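Local atomic coordinates of thermophilic dibenzothiophene desulfurization enzyme C (Paenibacillus sp. A11-2, PDB entry 5XDC), a protein that probably oxidises dibenzothiophene to its sulfoxide and then its sulfone, using reduced FMN and molecular oxygen, as a flavin monooxygenase of the DszC family. Residues B[260-265]-B[376-381]; B[347-352]-B[384-389]. All coordinates share one frame; numbering follows the deposited sequence.

Contact 1: B[260-265]-B[376-381]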
loop_
_atom_site.group_PDB
_atom_site.type_symbol
_atom_site.label_atom_id
_atom_site.label_comp_id
_atom_site.label_asym_id
_atom_site.label_seq_id
_atom_site.Cartn_x
_atom_site.Cartn_y
_atom_site.Cartn_z
ATOM N N LEU B 260 -18.746 0.933 -5.102
ATOM C CA LEU B 260 -18.682 2.373 -4.837
ATOM C C LEU B 260 -19.781 2.813 -3.876
ATOM O O LEU B 260 -19.561 3.676 -3.022
ATOM C CB LEU B 260 -18.779 3.152 -6.146
ATOM C CG LEU B 260 -17.644 2.904 -7.130
ATOM C CD1 LEU B 260 -17.952 3.603 -8.456
ATOM C CD2 LEU B 260 -16.327 3.420 -6.573
ATOM N N GLY B 261 -20.976 2.235 -3.990
ATOM C CA GLY B 261 -22.036 2.587 -3.062
ATOM C C GLY B 261 -21.735 2.163 -1.634
ATOM O O GLY B 261 -21.939 2.933 -0.687
ATOM N N ILE B 262 -21.243 0.940 -1.458
ATOM C CA ILE B 262 -20.865 0.482 -0.120
ATOM C C ILE B 262 -19.788 1.391 0.453
ATOM O O ILE B 262 -19.851 1.793 1.619
ATOM C CB ILE B 262 -20.402 -0.985 -0.159
ATOM C CG1 ILE B 262 -21.567 -1.911 -0.506
ATOM C CG2 ILE B 262 -19.777 -1.382 1.177
ATOM C CD1 ILE B 262 -21.137 -3.307 -0.859
ATOM N N ALA B 263 -18.801 1.753 -0.375
ATOM C CA ALA B 263 -17.711 2.618 0.066
ATOM C C ALA B 263 -18.232 3.969 0.537
ATOM O O ALA B 263 -17.799 4.486 1.573
ATOM C CB ALA B 263 -16.698 2.803 -1.059
ATOM N N ARG B 264 -19.136 4.577 -0.233
ATOM C CA ARG B 264 -19.687 5.872 0.154
ATOM C C ARG B 264 -20.517 5.750 1.426
ATOM O O ARG B 264 -20.390 6.571 2.339
ATOM C CB ARG B 264 -20.515 6.467 -0.985
ATOM C CG ARG B 264 -21.197 7.781 -0.599
ATOM C CD ARG B 264 -21.629 8.603 -1.819
ATOM N NE ARG B 264 -20.491 9.238 -2.499
ATOM C CZ ARG B 264 -19.922 10.384 -2.127
ATOM N NH1 ARG B 264 -20.366 11.046 -1.063
ATOM N NH2 ARG B 264 -18.892 10.871 -2.825
ATOM N N GLY B 265 -21.343 4.709 1.526
ATOM C CA GLY B 265 -22.131 4.530 2.735
ATOM C C GLY B 265 -21.267 4.325 3.965
ATOM O O GLY B 265 -21.549 4.874 5.035
ATOM N N ASP B 376 -19.305 -3.173 10.829
ATOM C CA ASP B 376 -18.670 -4.255 10.099
ATOM C C ASP B 376 -19.529 -4.779 8.960
ATOM O O ASP B 376 -19.009 -5.507 8.122
ATOM C CB ASP B 376 -18.341 -5.393 11.054
ATOM C CG ASP B 376 -19.558 -5.978 11.695
ATOM O OD1 ASP B 376 -20.247 -5.255 12.442
ATOM O OD2 ASP B 376 -19.821 -7.180 11.474
ATOM N N ARG B 377 -20.819 -4.441 8.928
ATOM C CA ARG B 377 -21.674 -4.828 7.806
ATOM C C ARG B 377 -21.094 -4.382 6.471
ATOM O O ARG B 377 -21.175 -5.110 5.476
ATOM C CB ARG B 377 -23.068 -4.235 8.000
ATOM C CG ARG B 377 -24.023 -4.512 6.878
ATOM C CD ARG B 377 -25.422 -3.986 7.237
ATOM N NE ARG B 377 -25.405 -2.567 7.597
ATOM C CZ ARG B 377 -25.504 -1.564 6.736
ATOM N NH1 ARG B 377 -25.661 -1.804 5.439
ATOM N NH2 ARG B 377 -25.451 -0.315 7.174
ATOM N N PHE B 378 -20.509 -3.182 6.419
ATOM C CA PHE B 378 -19.970 -2.691 5.153
ATOM C C PHE B 378 -18.823 -3.570 4.661
ATOM O O PHE B 378 -18.808 -4.002 3.499
ATOM C CB PHE B 378 -19.517 -1.239 5.310
ATOM C CG PHE B 378 -20.639 -0.276 5.619
ATOM C CD1 PHE B 378 -21.472 0.188 4.606
ATOM C CD2 PHE B 378 -20.840 0.190 6.912
ATOM C CE1 PHE B 378 -22.496 1.083 4.884
ATOM C CE2 PHE B 378 -21.855 1.087 7.200
ATOM C CZ PHE B 378 -22.694 1.523 6.182
ATOM N N TRP B 379 -17.866 -3.879 5.539
ATOM C CA TRP B 379 -16.791 -4.788 5.163
ATOM C C TRP B 379 -17.340 -6.162 4.817
ATOM O O TRP B 379 -16.925 -6.767 3.826
ATOM C CB TRP B 379 -15.755 -4.887 6.280
ATOM C CG TRP B 379 -14.680 -5.916 6.008
ATOM C CD1 TRP B 379 -13.544 -5.739 5.284
ATOM C CD2 TRP B 379 -14.660 -7.272 6.455
ATOM N NE1 TRP B 379 -12.813 -6.909 5.238
ATOM C CE2 TRP B 379 -13.480 -7.864 5.953
ATOM C CE3 TRP B 379 -15.521 -8.046 7.234
ATOM C CZ2 TRP B 379 -13.138 -9.181 6.210
ATOM C CZ3 TRP B 379 -15.180 -9.363 7.479
ATOM C CH2 TRP B 379 -13.998 -9.913 6.976
ATOM N N ARG B 380 -18.284 -6.672 5.609
ATOM C CA ARG B 380 -18.811 -8.005 5.320
ATOM C C ARG B 380 -19.473 -8.054 3.941
ATOM O O ARG B 380 -19.254 -8.995 3.168
ATOM C CB ARG B 380 -19.800 -8.432 6.402
ATOM C CG ARG B 380 -19.138 -8.808 7.720
ATOM C CD ARG B 380 -20.120 -9.467 8.662
ATOM N NE ARG B 380 -21.021 -8.520 9.300
ATOM C CZ ARG B 380 -22.306 -8.341 8.984
ATOM N NH1 ARG B 380 -22.870 -9.025 8.004
ATOM N NH2 ARG B 380 -23.027 -7.454 9.641
ATOM N N ASP B 381 -20.269 -7.045 3.615
ATOM C CA ASP B 381 -20.956 -7.012 2.327
ATOM C C ASP B 381 -19.961 -6.914 1.184
ATOM O O ASP B 381 -20.014 -7.688 0.222
ATOM C CB ASP B 381 -21.923 -5.838 2.297
ATOM C CG ASP B 381 -23.128 -6.044 3.193
ATOM O OD1 ASP B 381 -23.462 -7.211 3.508
ATOM O OD2 ASP B 381 -23.750 -5.031 3.577
#

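Contact 2: B[347-352]-B[384-389]. With IND (indole), chain J.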
loop_
_atom_site.group_PDB
_atom_site.type_symbol
_atom_site.label_atom_id
_atom_site.label_comp_id
_atom_site.label_asym_id
_atom_site.label_seq_id
_atom_site.Cartn_x
_atom_site.Cartn_y
_atom_site.Cartn_z
ATOM N N VAL B 347 -10.274 -0.602 -9.249
ATOM C CA VAL B 347 -10.099 0.507 -8.321
ATOM C C VAL B 347 -11.169 0.482 -7.239
ATOM O O VAL B 347 -10.879 0.689 -6.051
ATOM C CB VAL B 347 -10.091 1.830 -9.106
ATOM C CG1 VAL B 347 -10.115 3.013 -8.161
ATOM C CG2 VAL B 347 -8.881 1.882 -10.016
ATOM N N ALA B 348 -12.428 0.236 -7.625
ATOM C CA ALA B 348 -13.516 0.202 -6.650
ATOM C C ALA B 348 -13.355 -0.940 -5.657
ATOM O O ALA B 348 -13.665 -0.772 -4.469
ATOM C CB ALA B 348 -14.853 0.077 -7.360
ATOM N N THR B 349 -12.850 -2.090 -6.118
ATOM C CA THR B 349 -12.635 -3.242 -5.247
ATOM C C THR B 349 -11.581 -2.925 -4.196
ATOM O O THR B 349 -11.816 -3.092 -2.996
ATOM C CB THR B 349 -12.210 -4.461 -6.071
ATOM O OG1 THR B 349 -13.282 -4.875 -6.937
ATOM C CG2 THR B 349 -11.824 -5.641 -5.164
ATOM N N ARG B 350 -10.407 -2.470 -4.631
ATOM C CA ARG B 350 -9.352 -2.142 -3.674
ATOM C C ARG B 350 -9.826 -1.084 -2.698
ATOM O O ARG B 350 -9.578 -1.183 -1.485
ATOM C CB ARG B 350 -8.099 -1.656 -4.406
ATOM C CG ARG B 350 -7.484 -2.675 -5.366
ATOM C CD ARG B 350 -7.200 -3.996 -4.679
ATOM N NE ARG B 350 -6.311 -4.859 -5.455
ATOM C CZ ARG B 350 -6.221 -6.173 -5.280
ATOM N NH1 ARG B 350 -6.974 -6.773 -4.366
ATOM N NH2 ARG B 350 -5.377 -6.889 -6.017
ATOM N N LEU B 351 -10.545 -0.078 -3.203
ATOM C CA LEU B 351 -10.989 1.017 -2.350
ATOM C C LEU B 351 -11.938 0.521 -1.267
ATOM O O LEU B 351 -11.745 0.800 -0.078
ATOM C CB LEU B 351 -11.663 2.110 -3.195
ATOM C CG LEU B 351 -12.287 3.220 -2.355
ATOM C CD1 LEU B 351 -11.224 3.892 -1.506
ATOM C CD2 LEU B 351 -13.014 4.225 -3.254
ATOM N N VAL B 352 -12.979 -0.218 -1.653
ATOM C CA VAL B 352 -13.998 -0.564 -0.668
ATOM C C VAL B 352 -13.437 -1.537 0.360
ATOM O O VAL B 352 -13.775 -1.456 1.543
ATOM C CB VAL B 352 -15.277 -1.102 -1.342
ATOM C CG1 VAL B 352 -15.091 -2.489 -1.937
ATOM C CG2 VAL B 352 -16.421 -1.110 -0.329
ATOM N N THR B 384 -17.647 -10.045 0.811
ATOM C CA THR B 384 -18.363 -11.155 0.187
ATOM C C THR B 384 -18.464 -10.973 -1.326
ATOM O O THR B 384 -18.022 -11.829 -2.099
ATOM C CB THR B 384 -19.755 -11.292 0.819
ATOM O OG1 THR B 384 -19.635 -11.600 2.217
ATOM C CG2 THR B 384 -20.568 -12.409 0.170
ATOM N N HIS B 385 -19.057 -9.868 -1.782
ATOM C CA HIS B 385 -19.370 -9.830 -3.199
ATOM C C HIS B 385 -18.157 -9.562 -4.081
ATOM O O HIS B 385 -18.152 -9.994 -5.240
ATOM C CB HIS B 385 -20.447 -8.805 -3.520
ATOM C CG HIS B 385 -21.024 -9.043 -4.871
ATOM N ND1 HIS B 385 -20.574 -8.371 -5.984
ATOM C CD2 HIS B 385 -21.891 -9.985 -5.320
ATOM C CE1 HIS B 385 -21.197 -8.836 -7.055
ATOM N NE2 HIS B 385 -21.998 -9.819 -6.681
ATOM N N THR B 386 -17.126 -8.866 -3.584
ATOM C CA THR B 386 -15.947 -8.624 -4.408
ATOM C C THR B 386 -15.279 -9.921 -4.860
ATOM O O THR B 386 -14.452 -9.893 -5.780
ATOM C CB THR B 386 -14.903 -7.765 -3.663
ATOM O OG1 THR B 386 -14.632 -8.328 -2.371
ATOM C CG2 THR B 386 -15.338 -6.318 -3.521
ATOM N N LEU B 387 -15.609 -11.054 -4.225
ATOM C CA LEU B 387 -15.087 -12.361 -4.587
ATOM C C LEU B 387 -15.854 -13.012 -5.727
ATOM O O LEU B 387 -15.487 -14.118 -6.145
ATOM C CB LEU B 387 -15.123 -13.284 -3.369
ATOM C CG LEU B 387 -14.362 -12.756 -2.152
ATOM C CD1 LEU B 387 -14.654 -13.604 -0.930
ATOM C CD2 LEU B 387 -12.871 -12.727 -2.424
ATOM N N HIS B 388 -16.902 -12.356 -6.235
ATOM C CA HIS B 388 -17.704 -12.925 -7.316
ATOM C C HIS B 388 -16.825 -13.522 -8.407
ATOM O O HIS B 388 -17.053 -14.649 -8.870
ATOM C CB HIS B 388 -18.623 -11.839 -7.882
ATOM C CG HIS B 388 -19.416 -12.275 -9.068
ATOM N ND1 HIS B 388 -18.909 -12.253 -10.351
ATOM C CD2 HIS B 388 -20.687 -12.731 -9.167
ATOM C CE1 HIS B 388 -19.838 -12.682 -11.190
ATOM N NE2 HIS B 388 -20.926 -12.969 -10.498
ATOM N N ASP B 389 -15.832 -12.763 -8.857
ATOM C CA ASP B 389 -14.816 -13.259 -9.760
ATOM C C ASP B 389 -13.518 -12.565 -9.379
ATOM O O ASP B 389 -13.548 -11.450 -8.849
ATOM C CB ASP B 389 -15.177 -13.020 -11.237
ATOM C CG ASP B 389 -15.515 -11.581 -11.541
ATOM O OD1 ASP B 389 -16.693 -11.173 -11.366
ATOM O OD2 ASP B 389 -14.591 -10.867 -11.956
HETATM N N1 IND J . -23.121 -12.770 -2.903
HETATM C C2 IND J . -24.330 -12.802 -3.456
HETATM C C3 IND J . -24.106 -13.360 -4.585
HETATM C C4 IND J . -22.277 -14.319 -5.985
HETATM C C5 IND J . -20.898 -14.542 -5.949
HETATM C C6 IND J . -20.139 -14.162 -4.823
HETATM C C7 IND J . -20.762 -13.559 -3.735
HETATM C C8 IND J . -22.125 -13.338 -3.759
HETATM C C9 IND J . -22.891 -13.722 -4.914
HETATM O O HOH W 1 -13.737 -7.603 -7.396
#

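Contact 1: B[260-265]-B[376-381]
Ile262 and Phe378 mark the nearest approach of two helical segments, 260-265 and 376-381, which run almost antiparallel at 165° with their axes 9.8 Å apart. The CA atoms of Ile262 and Phe378 come to 6.2 Å, and carbon atoms of side chains and backbone do most of the joining. Neither CB points straight at the other helix, but the ends of both side chains draw nearer, lying alongside one another and running opposite ways. On Ile262, CG1 lies beside the backbone N (chi1 -67°) and the methyl CG2 stands trans to it, which sets CG2 3.6 Å from the carbonyl O of Phe378 and 4.1 Å from CD1 of that ring. The other branch ends in CD1, which reaches CB of Asp381 one turn further along, the two side chains crossing at about a right angle.

The Phe378 ring lies against the glycine backbone, with Phe378 CE1 3.6 Å from Gly265 C. One face of the ring carries Arg377 CZ, offset toward the rim. Asp381 turns its polar end to Met207, whose backbone N binds OD1. Along the second helix, Arg380 NE gives Asp376 OD2 a nearly straight 2.8 Å salt bridge, in the guanidinium plane but tilted out of the carboxylate plane; Glu36 takes a second share of the same arginine.

Such antiparallel packing of helices, here 247-276 against 376-385, belongs to the C-terminal helical domain of the acyl-CoA dehydrogenase fold, and the nearest atoms of the Asp381 side chain and the bound indole are about 8 Å apart.

Contact 2: B[347-352]-B[384-389]
Thr349 and Thr386 point toward each other and cross at a slant, methyl against methyl, with their CG2 atoms 3.9 Å apart. Val352 adds CG1, 4.2 Å from the same Thr386 methyl. Thr386 OG1 stands between its backbone N and carbonyl carbon (chi1 51°), turned back to Ala382 O, which leaves CG2 to face helix 331-363. One water spans the gap, donating to Thr349 OG1 at 2.8 Å and to the carbonyl O of Thr386; Thr349 OG1 is also hydrogen-bonded to Lys345 O in its own helix.

Thr386 sits within a type I turn from His385 to His388, and both imidazoles line the indole pocket. His385 brings CD2 to 3.7 Å from indole C8 and holds N1 at its ring edge, with His388 CB over one face. His388 sets CD2 3.7 Å from indole C5, and its ND1 donates in the ring plane to the anti lone pair of Asp389 OD1 at 2.7 Å. Shortened to an alanine here, the side chain is likely to leave Asp389 OD1 without this N-H and indole C5 without its CD2 contact.

Helix 247-276 flanks both segments, Tyr259 meeting Thr349 and His385, while helix 293-324 packs against Val347 and Leu351.

Both contacts are buried in the C-terminal helical domain and draw on helix 376-385, contact 1 through 376-381 and contact 2 through 384-389, which takes in a turn. Their centres are about 10 Å apart, and they meet where Ile262 CG2 packs 3.7 Å from Val352 CG2, joining helices 247-276 and 331-363. Contact 1 is the larger, burying 201 Å² against 102 Å², and is an apolar pairing of two helices. Contact 2 is a sparser meeting of helix and turn, bridged by water, and itself carries three residues of the indole pocket. Around both, the second subunit closes in, with its own Trp379 stacked on that of this chain and its Glu361 paired with Arg350.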